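PDB 1ZH8: oxidoreductase, which probably catalyses NADP(H)-dependent interconversion of an alcohol and a carbonyl compound, on a substrate that remains unidentified. Local coordinates for residues A[139-144]-A[289-294]; A[108-113]-A[293-298]; A[145-150]-A[283-288]. One frame throughout, in Å; residues are numbered along the deposited sequence.

Interaction 1. Residues A[139-144]-A[289-294]; sequences AENFRH and NSYQKE. With NAP (NADP nicotinamide-adenine-dinucleotide phosphate), chain D; EDO (1,2-ethanediol), chain E.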
loop_
_atom_site.group_PDB
_atom_site.type_symbol
_atom_site.label_atom_id
_atom_site.label_comp_id
_atom_site.label_asym_id
_atom_site.label_seq_id
_atom_site.Cartn_x
_atom_site.Cartn_y
_atom_site.Cartn_z
ATOM N N ALA A 139 13.003 25.573 2.430
ATOM C CA ALA A 139 12.740 25.557 0.997
ATOM C C ALA A 139 12.286 24.168 0.568
ATOM O O ALA A 139 13.093 23.319 0.106
ATOM C CB ALA A 139 14.003 26.011 0.215
ATOM N N GLU A 140 10.995 23.933 0.751
ATOM C CA GLU A 140 10.404 22.671 0.401
ATOM C C GLU A 140 9.777 22.894 -0.938
ATOM O O GLU A 140 8.653 23.405 -1.038
ATOM C CB GLU A 140 9.373 22.253 1.449
ATOM C CG GLU A 140 8.562 21.026 1.055
ATOM C CD GLU A 140 9.428 19.918 0.465
ATOM O OE1 GLU A 140 10.088 19.200 1.245
ATOM O OE2 GLU A 140 9.458 19.785 -0.784
ATOM N N ASN A 141 10.516 22.561 -1.985
ATOM C CA ASN A 141 10.069 22.936 -3.328
ATOM C C ASN A 141 8.813 22.178 -3.802
ATOM O O ASN A 141 8.049 22.701 -4.608
ATOM C CB ASN A 141 11.206 22.831 -4.339
ATOM C CG ASN A 141 11.718 21.428 -4.459
ATOM O OD1 ASN A 141 12.265 20.868 -3.503
ATOM N ND2 ASN A 141 11.499 20.829 -5.599
ATOM N N PHE A 142 8.563 20.984 -3.274
ATOM C CA PHE A 142 7.312 20.257 -3.597
ATOM C C PHE A 142 6.029 21.034 -3.256
ATOM O O PHE A 142 4.979 20.756 -3.822
ATOM C CB PHE A 142 7.280 18.849 -2.965
ATOM C CG PHE A 142 7.964 17.772 -3.800
ATOM C CD1 PHE A 142 9.209 18.001 -4.402
ATOM C CD2 PHE A 142 7.352 16.522 -3.976
ATOM C CE1 PHE A 142 9.842 16.999 -5.189
ATOM C CE2 PHE A 142 7.961 15.510 -4.765
ATOM C CZ PHE A 142 9.217 15.753 -5.367
ATOM N N ARG A 143 6.107 22.007 -2.349
ATOM C CA ARG A 143 4.969 22.902 -2.089
ATOM C C ARG A 143 4.712 23.893 -3.209
ATOM O O ARG A 143 3.771 24.688 -3.152
ATOM C CB ARG A 143 5.180 23.680 -0.798
ATOM C CG ARG A 143 4.290 23.235 0.289
ATOM C CD ARG A 143 4.831 23.707 1.611
ATOM N NE ARG A 143 4.777 22.541 2.436
ATOM C CZ ARG A 143 5.701 22.150 3.286
ATOM N NH1 ARG A 143 6.797 22.851 3.498
ATOM N NH2 ARG A 143 5.488 21.030 3.942
ATOM N N HIS A 144 5.566 23.863 -4.223
ATOM C CA HIS A 144 5.454 24.837 -5.291
ATOM C C HIS A 144 5.346 24.149 -6.629
ATOM O O HIS A 144 5.528 24.806 -7.652
ATOM C CB HIS A 144 6.679 25.750 -5.293
ATOM C CG HIS A 144 6.902 26.473 -4.003
ATOM N ND1 HIS A 144 6.467 27.765 -3.791
ATOM C CD2 HIS A 144 7.527 26.095 -2.866
ATOM C CE1 HIS A 144 6.813 28.151 -2.576
ATOM N NE2 HIS A 144 7.463 27.158 -1.997
ATOM N N ASN A 289 9.522 25.922 -12.873
ATOM C CA ASN A 289 10.673 25.650 -12.037
ATOM C C ASN A 289 10.238 25.932 -10.605
ATOM O O ASN A 289 9.944 27.075 -10.269
ATOM C CB ASN A 289 11.876 26.514 -12.464
ATOM C CG ASN A 289 13.109 26.274 -11.601
ATOM O OD1 ASN A 289 13.022 26.168 -10.369
ATOM N ND2 ASN A 289 14.263 26.189 -12.242
ATOM N N SER A 290 10.170 24.893 -9.773
ATOM C CA SER A 290 9.712 25.042 -8.397
ATOM C C SER A 290 10.716 25.759 -7.491
ATOM O O SER A 290 10.315 26.442 -6.546
ATOM C CB SER A 290 9.339 23.678 -7.793
ATOM O OG SER A 290 10.424 22.762 -7.859
ATOM N N TYR A 291 12.012 25.598 -7.771
ATOM C CA TYR A 291 13.056 26.331 -7.049
ATOM C C TYR A 291 12.924 27.821 -7.314
ATOM O O TYR A 291 13.050 28.641 -6.409
ATOM C CB TYR A 291 14.447 25.838 -7.462
ATOM C CG TYR A 291 14.592 24.351 -7.292
ATOM C CD1 TYR A 291 14.821 23.804 -6.026
ATOM C CD2 TYR A 291 14.446 23.482 -8.384
ATOM C CE1 TYR A 291 14.923 22.432 -5.848
ATOM C CE2 TYR A 291 14.551 22.095 -8.218
ATOM C CZ TYR A 291 14.790 21.589 -6.945
ATOM O OH TYR A 291 14.921 20.244 -6.753
ATOM N N GLN A 292 12.648 28.167 -8.563
ATOM C CA GLN A 292 12.451 29.553 -8.919
ATOM C C GLN A 292 11.227 30.067 -8.183
ATOM O O GLN A 292 11.238 31.168 -7.632
ATOM C CB GLN A 292 12.254 29.671 -10.422
ATOM C CG GLN A 292 12.172 31.078 -10.922
ATOM C CD GLN A 292 12.051 31.124 -12.425
ATOM O OE1 GLN A 292 12.760 30.408 -13.146
ATOM N NE2 GLN A 292 11.139 31.957 -12.913
ATOM N N LYS A 293 10.183 29.244 -8.169
ATOM C CA LYS A 293 8.929 29.613 -7.556
ATOM C C LYS A 293 9.077 29.840 -6.051
ATOM O O LYS A 293 8.485 30.774 -5.496
ATOM C CB LYS A 293 7.856 28.580 -7.879
ATOM C CG LYS A 293 7.121 28.896 -9.156
ATOM C CD LYS A 293 5.896 28.018 -9.278
ATOM C CE LYS A 293 4.655 28.659 -8.650
ATOM N NZ LYS A 293 3.518 27.678 -8.533
ATOM N N GLU A 294 9.887 29.014 -5.398
ATOM C CA GLU A 294 10.093 29.189 -3.978
ATOM C C GLU A 294 10.926 30.444 -3.662
ATOM O O GLU A 294 10.709 31.082 -2.626
ATOM C CB GLU A 294 10.635 27.914 -3.295
ATOM C CG GLU A 294 12.057 27.539 -3.634
ATOM C CD GLU A 294 12.494 26.226 -3.011
ATOM O OE1 GLU A 294 11.773 25.692 -2.137
ATOM O OE2 GLU A 294 13.573 25.724 -3.399
HETATM P PA NAP D . 26.421 18.513 -1.167
HETATM O O1A NAP D . 26.741 18.428 -2.616
HETATM O O2A NAP D . 27.279 17.666 -0.324
HETATM O O5B NAP D . 26.451 20.058 -0.739
HETATM C C5B NAP D . 26.821 20.428 0.569
HETATM C C4B NAP D . 27.782 21.596 0.469
HETATM O O4B NAP D . 28.012 22.154 1.756
HETATM C C3B NAP D . 29.144 21.169 -0.065
HETATM O O3B NAP D . 29.583 22.241 -0.848
HETATM C C2B NAP D . 29.951 21.064 1.217
HETATM O O2B NAP D . 31.374 21.034 1.255
HETATM C C1B NAP D . 29.412 22.265 1.964
HETATM N N9A NAP D . 29.743 22.193 3.385
HETATM C C8A NAP D . 29.878 21.070 4.171
HETATM N N7A NAP D . 30.174 21.470 5.427
HETATM C C5A NAP D . 30.233 22.828 5.444
HETATM C C6A NAP D . 30.499 23.757 6.442
HETATM N N6A NAP D . 30.784 23.364 7.672
HETATM N N1A NAP D . 30.467 25.097 6.160
HETATM C C2A NAP D . 30.192 25.517 4.881
HETATM N N3A NAP D . 29.938 24.607 3.887
HETATM C C4A NAP D . 29.957 23.288 4.167
HETATM O O3 NAP D . 24.906 18.055 -0.948
HETATM P PN NAP D . 23.644 18.720 -1.688
HETATM O O1N NAP D . 23.946 20.005 -2.395
HETATM O O2N NAP D . 23.067 17.558 -2.349
HETATM O O5D NAP D . 22.643 19.109 -0.486
HETATM C C5D NAP D . 22.749 20.292 0.287
HETATM C C4D NAP D . 21.368 20.646 0.835
HETATM O O4D NAP D . 20.463 20.777 -0.256
HETATM C C3D NAP D . 20.822 19.526 1.726
HETATM O O3D NAP D . 20.167 20.058 2.853
HETATM C C2D NAP D . 19.820 18.796 0.864
HETATM O O2D NAP D . 18.770 18.221 1.615
HETATM C C1D NAP D . 19.355 19.904 -0.068
HETATM N N1N NAP D . 18.884 19.353 -1.336
HETATM C C2N NAP D . 17.599 19.617 -1.713
HETATM C C3N NAP D . 17.088 19.108 -2.911
HETATM C C7N NAP D . 15.754 19.580 -3.437
HETATM O O7N NAP D . 15.305 18.989 -4.632
HETATM N N7N NAP D . 15.035 20.525 -2.799
HETATM C C4N NAP D . 17.916 18.326 -3.728
HETATM C C5N NAP D . 19.238 18.071 -3.342
HETATM C C6N NAP D . 19.714 18.592 -2.134
HETATM P P2B NAP D . 32.503 21.440 0.182
HETATM O O1X NAP D . 32.818 22.920 0.241
HETATM O O2X NAP D . 32.066 21.110 -1.227
HETATM O O3X NAP D . 33.708 20.620 0.592
HETATM C C1 EDO E . 2.445 29.549 -4.836
HETATM O O1 EDO E . 3.779 29.123 -5.183
HETATM C C2 EDO E . 1.425 28.741 -5.638
HETATM O O2 EDO E . 0.108 28.986 -5.124
#
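The nicotinamide end of the NADP pocket is built where Asn141, in the loop that follows strand 136-139, meets Ser290 and Tyr291 in the first turn of helix 290-303. The Asn141 amide stacks on the tyrosine ring with the planes 20° apart, its CG 3.6 Å from Tyr291 CE1. Asparagine suits the place because the two ends of its amide do opposite work. OD1 accepts from N7N of the cofactor carboxamide at 2.9 Å, while ND2 donates to Ser290 OG at 3.2 Å, close to the amide plane and nearly straight at 166°. With CG lying between the backbone N and the carbonyl carbon (chi1 62°), the amide is held between helix and cofactor. Tyr291 brings its ring edge up to the carboxamide, and its OH donates to NAP O7N in a bond modelled as very short, 2.5 Å. One turn further along the helix, Glu294 CB sits over one face of the His144 imidazole, 3.7 Å from the ring centroid, a CH-pi contact. Glu294 OE1 lies 3.3 Å from Ala139 CB; the small methyl lets the acid pass close by. The carboxamide thus has its donor read by the loop and its acceptor by the helix, which should fix the rotation of the nicotinamide amide and bind the two segments together through the cofactor.

Interaction 2. Residues A[108-113]-A[293-298]; sequences HVICEK and KEFEDF. With NAP (NADP nicotinamide-adenine-dinucleotide phosphate), chain D.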
loop_
_atom_site.group_PDB
_atom_site.type_symbol
_atom_site.label_atom_id
_atom_site.label_comp_id
_atom_site.label_asym_id
_atom_site.label_seq_id
_atom_site.Cartn_x
_atom_site.Cartn_y
_atom_site.Cartn_z
ATOM N N HIS A 108 17.997 37.336 7.324
ATOM C CA HIS A 108 17.016 36.299 6.900
ATOM C C HIS A 108 17.716 35.048 6.402
ATOM O O HIS A 108 18.871 35.102 5.956
ATOM C CB HIS A 108 16.097 36.800 5.796
ATOM C CG HIS A 108 15.429 38.094 6.113
ATOM N ND1 HIS A 108 14.274 38.166 6.857
ATOM C CD2 HIS A 108 15.759 39.369 5.797
ATOM C CE1 HIS A 108 13.920 39.433 6.986
ATOM N NE2 HIS A 108 14.803 40.181 6.348
ATOM N N VAL A 109 17.012 33.927 6.473
ATOM C CA VAL A 109 17.564 32.646 6.039
ATOM C C VAL A 109 16.559 31.899 5.154
ATOM O O VAL A 109 15.404 31.715 5.548
ATOM C CB VAL A 109 17.863 31.687 7.233
ATOM C CG1 VAL A 109 18.770 30.558 6.778
ATOM C CG2 VAL A 109 18.488 32.400 8.385
ATOM N N ILE A 110 17.000 31.491 3.964
ATOM C CA ILE A 110 16.347 30.420 3.244
ATOM C C ILE A 110 17.197 29.154 3.344
ATOM O O ILE A 110 18.386 29.157 3.056
ATOM C CB ILE A 110 15.995 30.786 1.781
ATOM C CG1 ILE A 110 15.301 29.603 1.088
ATOM C CG2 ILE A 110 17.229 31.277 1.011
ATOM C CD1 ILE A 110 14.539 30.000 -0.205
ATOM N N CYS A 111 16.579 28.070 3.777
ATOM C CA CYS A 111 17.316 26.876 4.104
ATOM C C CYS A 111 16.649 25.674 3.508
ATOM O O CYS A 111 15.422 25.545 3.531
ATOM C CB CYS A 111 17.415 26.725 5.623
ATOM S SG CYS A 111 18.372 25.292 6.167
ATOM N N GLU A 112 17.471 24.788 2.981
ATOM C CA GLU A 112 16.995 23.593 2.314
ATOM C C GLU A 112 16.336 22.613 3.274
ATOM O O GLU A 112 16.634 22.594 4.470
ATOM C CB GLU A 112 18.136 22.906 1.540
ATOM C CG GLU A 112 18.252 23.363 0.104
ATOM C CD GLU A 112 17.054 22.925 -0.738
ATOM O OE1 GLU A 112 16.220 22.131 -0.241
ATOM O OE2 GLU A 112 16.923 23.394 -1.882
ATOM N N LYS A 113 15.432 21.806 2.728
ATOM C CA LYS A 113 14.866 20.689 3.459
ATOM C C LYS A 113 15.944 19.620 3.586
ATOM O O LYS A 113 16.921 19.653 2.842
ATOM C CB LYS A 113 13.645 20.126 2.708
ATOM C CG LYS A 113 13.748 20.084 1.165
ATOM C CD LYS A 113 14.920 19.228 0.622
ATOM C CE LYS A 113 14.753 17.765 0.957
ATOM N NZ LYS A 113 15.937 16.960 0.631
ATOM N N LYS A 293 10.183 29.244 -8.169
ATOM C CA LYS A 293 8.929 29.613 -7.556
ATOM C C LYS A 293 9.077 29.840 -6.051
ATOM O O LYS A 293 8.485 30.774 -5.496
ATOM C CB LYS A 293 7.856 28.580 -7.879
ATOM C CG LYS A 293 7.121 28.896 -9.156
ATOM C CD LYS A 293 5.896 28.018 -9.278
ATOM C CE LYS A 293 4.655 28.659 -8.650
ATOM N NZ LYS A 293 3.518 27.678 -8.533
ATOM N N GLU A 294 9.887 29.014 -5.398
ATOM C CA GLU A 294 10.093 29.189 -3.978
ATOM C C GLU A 294 10.926 30.444 -3.662
ATOM O O GLU A 294 10.709 31.082 -2.626
ATOM C CB GLU A 294 10.635 27.914 -3.295
ATOM C CG GLU A 294 12.057 27.539 -3.634
ATOM C CD GLU A 294 12.494 26.226 -3.011
ATOM O OE1 GLU A 294 11.773 25.692 -2.137
ATOM O OE2 GLU A 294 13.573 25.724 -3.399
ATOM N N PHE A 295 11.853 30.813 -4.545
ATOM C CA PHE A 295 12.659 32.022 -4.315
ATOM C C PHE A 295 11.813 33.287 -4.485
ATOM O O PHE A 295 11.962 34.260 -3.743
ATOM C CB PHE A 295 13.909 32.059 -5.198
ATOM C CG PHE A 295 15.105 31.357 -4.592
ATOM C CD1 PHE A 295 15.822 31.940 -3.556
ATOM C CD2 PHE A 295 15.522 30.115 -5.075
ATOM C CE1 PHE A 295 16.928 31.290 -2.980
ATOM C CE2 PHE A 295 16.622 29.456 -4.520
ATOM C CZ PHE A 295 17.332 30.052 -3.463
ATOM N N GLU A 296 10.902 33.243 -5.444
ATOM C CA GLU A 296 9.937 34.297 -5.626
ATOM C C GLU A 296 9.123 34.461 -4.345
ATOM O O GLU A 296 8.919 35.584 -3.880
ATOM C CB GLU A 296 9.021 33.986 -6.823
ATOM C CG GLU A 296 9.705 34.109 -8.189
ATOM C CD GLU A 296 8.816 33.717 -9.399
ATOM O OE1 GLU A 296 7.615 33.399 -9.227
ATOM O OE2 GLU A 296 9.337 33.732 -10.542
ATOM N N ASP A 297 8.688 33.339 -3.774
ATOM C CA ASP A 297 7.802 33.359 -2.616
ATOM C C ASP A 297 8.534 33.940 -1.397
ATOM O O ASP A 297 7.999 34.791 -0.670
ATOM C CB ASP A 297 7.252 31.947 -2.348
ATOM C CG ASP A 297 6.250 31.904 -1.203
ATOM O OD1 ASP A 297 5.203 32.570 -1.270
ATOM O OD2 ASP A 297 6.499 31.173 -0.238
ATOM N N PHE A 298 9.777 33.498 -1.219
ATOM C CA PHE A 298 10.675 34.009 -0.183
ATOM C C PHE A 298 10.913 35.519 -0.339
ATOM O O PHE A 298 10.961 36.256 0.655
ATOM C CB PHE A 298 11.985 33.238 -0.273
ATOM C CG PHE A 298 13.093 33.771 0.578
ATOM C CD1 PHE A 298 13.041 33.675 1.963
ATOM C CD2 PHE A 298 14.231 34.314 -0.016
ATOM C CE1 PHE A 298 14.115 34.133 2.760
ATOM C CE2 PHE A 298 15.300 34.765 0.754
ATOM C CZ PHE A 298 15.240 34.670 2.147
HETATM P PA NAP D . 26.421 18.513 -1.167
HETATM O O1A NAP D . 26.741 18.428 -2.616
HETATM O O2A NAP D . 27.279 17.666 -0.324
HETATM O O5B NAP D . 26.451 20.058 -0.739
HETATM C C5B NAP D . 26.821 20.428 0.569
HETATM C C4B NAP D . 27.782 21.596 0.469
HETATM O O4B NAP D . 28.012 22.154 1.756
HETATM C C3B NAP D . 29.144 21.169 -0.065
HETATM O O3B NAP D . 29.583 22.241 -0.848
HETATM C C2B NAP D . 29.951 21.064 1.217
HETATM O O2B NAP D . 31.374 21.034 1.255
HETATM C C1B NAP D . 29.412 22.265 1.964
HETATM N N9A NAP D . 29.743 22.193 3.385
HETATM C C8A NAP D . 29.878 21.070 4.171
HETATM N N7A NAP D . 30.174 21.470 5.427
HETATM C C5A NAP D . 30.233 22.828 5.444
HETATM C C6A NAP D . 30.499 23.757 6.442
HETATM N N6A NAP D . 30.784 23.364 7.672
HETATM N N1A NAP D . 30.467 25.097 6.160
HETATM C C2A NAP D . 30.192 25.517 4.881
HETATM N N3A NAP D . 29.938 24.607 3.887
HETATM C C4A NAP D . 29.957 23.288 4.167
HETATM O O3 NAP D . 24.906 18.055 -0.948
HETATM P PN NAP D . 23.644 18.720 -1.688
HETATM O O1N NAP D . 23.946 20.005 -2.395
HETATM O O2N NAP D . 23.067 17.558 -2.349
HETATM O O5D NAP D . 22.643 19.109 -0.486
HETATM C C5D NAP D . 22.749 20.292 0.287
HETATM C C4D NAP D . 21.368 20.646 0.835
HETATM O O4D NAP D . 20.463 20.777 -0.256
HETATM C C3D NAP D . 20.822 19.526 1.726
HETATM O O3D NAP D . 20.167 20.058 2.853
HETATM C C2D NAP D . 19.820 18.796 0.864
HETATM O O2D NAP D . 18.770 18.221 1.615
HETATM C C1D NAP D . 19.355 19.904 -0.068
HETATM N N1N NAP D . 18.884 19.353 -1.336
HETATM C C2N NAP D . 17.599 19.617 -1.713
HETATM C C3N NAP D . 17.088 19.108 -2.911
HETATM C C7N NAP D . 15.754 19.580 -3.437
HETATM O O7N NAP D . 15.305 18.989 -4.632
HETATM N N7N NAP D . 15.035 20.525 -2.799
HETATM C C4N NAP D . 17.916 18.326 -3.728
HETATM C C5N NAP D . 19.238 18.071 -3.342
HETATM C C6N NAP D . 19.714 18.592 -2.134
HETATM P P2B NAP D . 32.503 21.440 0.182
HETATM O O1X NAP D . 32.818 22.920 0.241
HETATM O O2X NAP D . 32.066 21.110 -1.227
HETATM O O3X NAP D . 33.708 20.620 0.592
HETATM O O HOH W 1 14.243 23.524 -2.503
#
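Ile110 projects from strand 108-112 between two phenylalanines of helix 290-303. Its CB stands over the centre of the Phe298 ring, 3.9 Å from the centroid and 9° off the normal, while CD1 lies over one face of Phe295, nearer the rim and 3.9 Å from Phe295 CE1. With CG1 anti to the backbone N (chi1 -180°), the chain extends along to Phe295, whereas CG2 reaches both rings; a branched, apolar side chain can serve the two faces at once. Toward the pocket the apolar contact gives way to acids: a water bridges Glu112 OE2, at 2.8 Å, and Glu294 OE2, at 2.5 Å. Glu112 OE2 is also hydrogen-bonded to His34 NE2, and that histidine meets Phe295 edge-to-face, linking the acid site to the aromatic cluster. The other oxygen, Glu112 OE1, accepts from N7N of the cofactor carboxamide at 3.2 Å, almost straight at 171°, with a weak second bond from Lys113 N. Lys113 O accepts from the ribose hydroxyl O2D of NADP at 2.6 Å, and Lys113 NZ, salt-bridged to Asp198, donates to that same O2D. Glu112 and Lys113 open the Glu-Lys-Pro sequence characteristic of the GFO/IDH/MocA family. Were a leucine to replace Glu112, N7N and His34 would each be likely to lose a partner and the bridging water one of its holders. Further out, the strand belongs to the parallel Rossmann sheet; the axes of 108-112 and 293-298 approach to 10.7 Å and run roughly antiparallel. Glu112 OE2 and Glu294 OE2 are 4.4 Å apart, and the water between them, with His34 alongside, probably eases the repulsion of the two carboxylates.

Interaction 3. Residues A[145-150]-A[283-288]; sequences VPAFWK and MKVPQE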
loop_
_atom_site.group_PDB
_atom_site.type_symbol
_atom_site.label_atom_id
_atom_site.label_comp_id
_atom_site.label_asym_id
_atom_site.label_seq_id
_atom_site.Cartn_x
_atom_site.Cartn_y
_atom_site.Cartn_z
ATOM N N VAL A 145 5.069 22.836 -6.621
ATOM C CA VAL A 145 5.000 22.060 -7.860
ATOM C C VAL A 145 3.559 22.130 -8.424
ATOM O O VAL A 145 2.614 21.742 -7.751
ATOM C CB VAL A 145 5.539 20.588 -7.653
ATOM C CG1 VAL A 145 5.270 19.697 -8.871
ATOM C CG2 VAL A 145 7.072 20.571 -7.307
ATOM N N PRO A 146 3.376 22.657 -9.641
ATOM C CA PRO A 146 1.982 22.914 -10.082
ATOM C C PRO A 146 1.069 21.683 -10.155
ATOM O O PRO A 146 -0.116 21.791 -9.840
ATOM C CB PRO A 146 2.146 23.563 -11.460
ATOM C CG PRO A 146 3.553 23.230 -11.888
ATOM C CD PRO A 146 4.370 23.088 -10.641
ATOM N N ALA A 147 1.617 20.524 -10.521
ATOM C CA ALA A 147 0.848 19.285 -10.587
ATOM C C ALA A 147 0.147 19.002 -9.277
ATOM O O ALA A 147 -1.003 18.535 -9.270
ATOM C CB ALA A 147 1.743 18.111 -10.953
ATOM N N PHE A 148 0.841 19.267 -8.171
ATOM C CA PHE A 148 0.272 19.013 -6.842
ATOM C C PHE A 148 -0.828 20.030 -6.523
ATOM O O PHE A 148 -1.880 19.657 -6.002
ATOM C CB PHE A 148 1.351 18.974 -5.739
ATOM C CG PHE A 148 2.441 17.956 -5.986
ATOM C CD1 PHE A 148 2.143 16.700 -6.506
ATOM C CD2 PHE A 148 3.759 18.254 -5.697
ATOM C CE1 PHE A 148 3.133 15.769 -6.731
ATOM C CE2 PHE A 148 4.772 17.317 -5.930
ATOM C CZ PHE A 148 4.455 16.078 -6.440
ATOM N N TRP A 149 -0.604 21.293 -6.874
ATOM C CA TRP A 149 -1.660 22.294 -6.730
ATOM C C TRP A 149 -2.897 21.925 -7.542
ATOM O O TRP A 149 -4.014 21.991 -7.016
ATOM C CB TRP A 149 -1.170 23.714 -7.043
ATOM C CG TRP A 149 -0.374 24.233 -5.899
ATOM C CD1 TRP A 149 0.988 24.110 -5.711
ATOM C CD2 TRP A 149 -0.880 24.888 -4.728
ATOM N NE1 TRP A 149 1.357 24.669 -4.511
ATOM C CE2 TRP A 149 0.237 25.159 -3.886
ATOM C CE3 TRP A 149 -2.161 25.294 -4.313
ATOM C CZ2 TRP A 149 0.108 25.826 -2.662
ATOM C CZ3 TRP A 149 -2.292 25.953 -3.095
ATOM C CH2 TRP A 149 -1.159 26.215 -2.281
ATOM N N LYS A 150 -2.706 21.493 -8.790
ATOM C CA LYS A 150 -3.842 21.122 -9.636
ATOM C C LYS A 150 -4.602 19.900 -9.069
ATOM O O LYS A 150 -5.838 19.854 -9.097
ATOM C CB LYS A 150 -3.430 20.916 -11.099
ATOM C CG LYS A 150 -4.622 20.863 -12.083
HETATM N N MSE A 283 -5.300 16.179 -18.525
HETATM C CA MSE A 283 -5.008 17.610 -18.457
HETATM C C MSE A 283 -3.501 17.796 -18.292
HETATM O O MSE A 283 -2.929 17.405 -17.263
HETATM C CB MSE A 283 -5.754 18.277 -17.297
HETATM C CG MSE A 283 -7.282 18.240 -17.379
HETATM SE SE MSE A 283 -8.076 18.040 -15.576
HETATM C CE MSE A 283 -7.684 16.190 -15.277
ATOM N N LYS A 284 -2.859 18.372 -19.307
ATOM C CA LYS A 284 -1.432 18.667 -19.217
ATOM C C LYS A 284 -1.213 19.758 -18.187
ATOM O O LYS A 284 -1.956 20.725 -18.136
ATOM C CB LYS A 284 -0.833 19.045 -20.575
ATOM C CG LYS A 284 -0.700 17.843 -21.535
ATOM C CD LYS A 284 -0.233 18.251 -22.946
ATOM N N VAL A 285 -0.226 19.565 -17.329
ATOM C CA VAL A 285 0.168 20.597 -16.388
ATOM C C VAL A 285 1.314 21.409 -17.008
ATOM O O VAL A 285 2.367 20.844 -17.303
ATOM C CB VAL A 285 0.611 19.996 -15.038
ATOM C CG1 VAL A 285 0.974 21.094 -14.073
ATOM C CG2 VAL A 285 -0.483 19.141 -14.450
ATOM N N PRO A 286 1.105 22.727 -17.224
ATOM C CA PRO A 286 2.189 23.549 -17.785
ATOM C C PRO A 286 3.357 23.525 -16.818
ATOM O O PRO A 286 3.170 23.693 -15.594
ATOM C CB PRO A 286 1.591 24.960 -17.847
ATOM C CG PRO A 286 0.102 24.774 -17.734
ATOM C CD PRO A 286 -0.111 23.514 -16.941
ATOM N N GLN A 287 4.546 23.286 -17.363
ATOM C CA GLN A 287 5.740 23.087 -16.550
ATOM C C GLN A 287 6.282 24.364 -15.910
ATOM O O GLN A 287 6.145 25.445 -16.474
ATOM C CB GLN A 287 6.822 22.359 -17.356
ATOM C CG GLN A 287 6.555 20.857 -17.463
ATOM C CD GLN A 287 6.074 20.240 -16.140
ATOM O OE1 GLN A 287 6.736 20.350 -15.091
ATOM N NE2 GLN A 287 4.912 19.600 -16.186
ATOM N N GLU A 288 6.878 24.223 -14.723
ATOM C CA GLU A 288 7.452 25.357 -13.991
ATOM C C GLU A 288 8.668 24.959 -13.176
ATOM O O GLU A 288 8.835 23.807 -12.819
ATOM C CB GLU A 288 6.420 25.954 -13.045
ATOM C CG GLU A 288 5.220 26.541 -13.723
ATOM C CD GLU A 288 4.520 27.533 -12.846
ATOM O OE1 GLU A 288 5.124 28.592 -12.546
ATOM O OE2 GLU A 288 3.367 27.249 -12.462
#
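The flat rings of helix 146-156, Phe148 and Trp149, are turned elsewhere, and the puckered ring of Pro146 meets the other segment, its CB 3.8 Å from Val285 CG1 and its CG 3.8 Å from Pro286 O. The contact joins the first turn of this helix to the connection leaving strand 281-284, an outermost strand, within this chain, of the large mixed sheet in the GFO/IDH/MocA C-terminal domain. Phe148 packs on helix 195-211 and meets Phe142 with planes at about 35°; Trp149, also against helix 195-211, donates through NE1 to Arg143 O. Proline suits the first turn of a helix, where no backbone N-H is needed for an internal bond; Val145 holds the N-cap position before it. Val285, backbone-bonded to Asp274, packs against that turn with both branches: Val285 CG1, anti to the backbone N (chi1 -178°), lies 3.7 Å from Ala147 N, and CG2 turns to the alanine itself. A small residue at 147 allows that close approach. At the solvent side the stem of Glu288 runs past the proline, its CB and CG each 4.1 Å from Pro146 CG, and its OE2 makes a long, weak ion pair with Lys293 NZ. No hydrogen bond crosses between the segments; Ala147 CB and Val285 CG2, both methyls, lie 4.3 Å apart.

How the interactions relate
Helix 290-303 serves interactions 1 and 2 in turn, which share Lys293 and Glu294 and have centres 8 Å apart. Neighbouring Rossmann strands tie them further: Ala139 N lies 2.7 Å from Cys111 O, a probable hydrogen bond. Together they bond the nicotinamide carboxamide, whose N7N is held by a residue from each. Interaction 3, centred about 12 Å from interaction 1 and 20 Å from interaction 2, is nested in the chain loops those two close. Its segment 145-150 follows 139-144 and 283-288 leads into 289-294, with Ser290 CB 3.9 Å from Val145 CG2, but the Pro146 side chain is about 13 Å from NADP, away from the cofactor site.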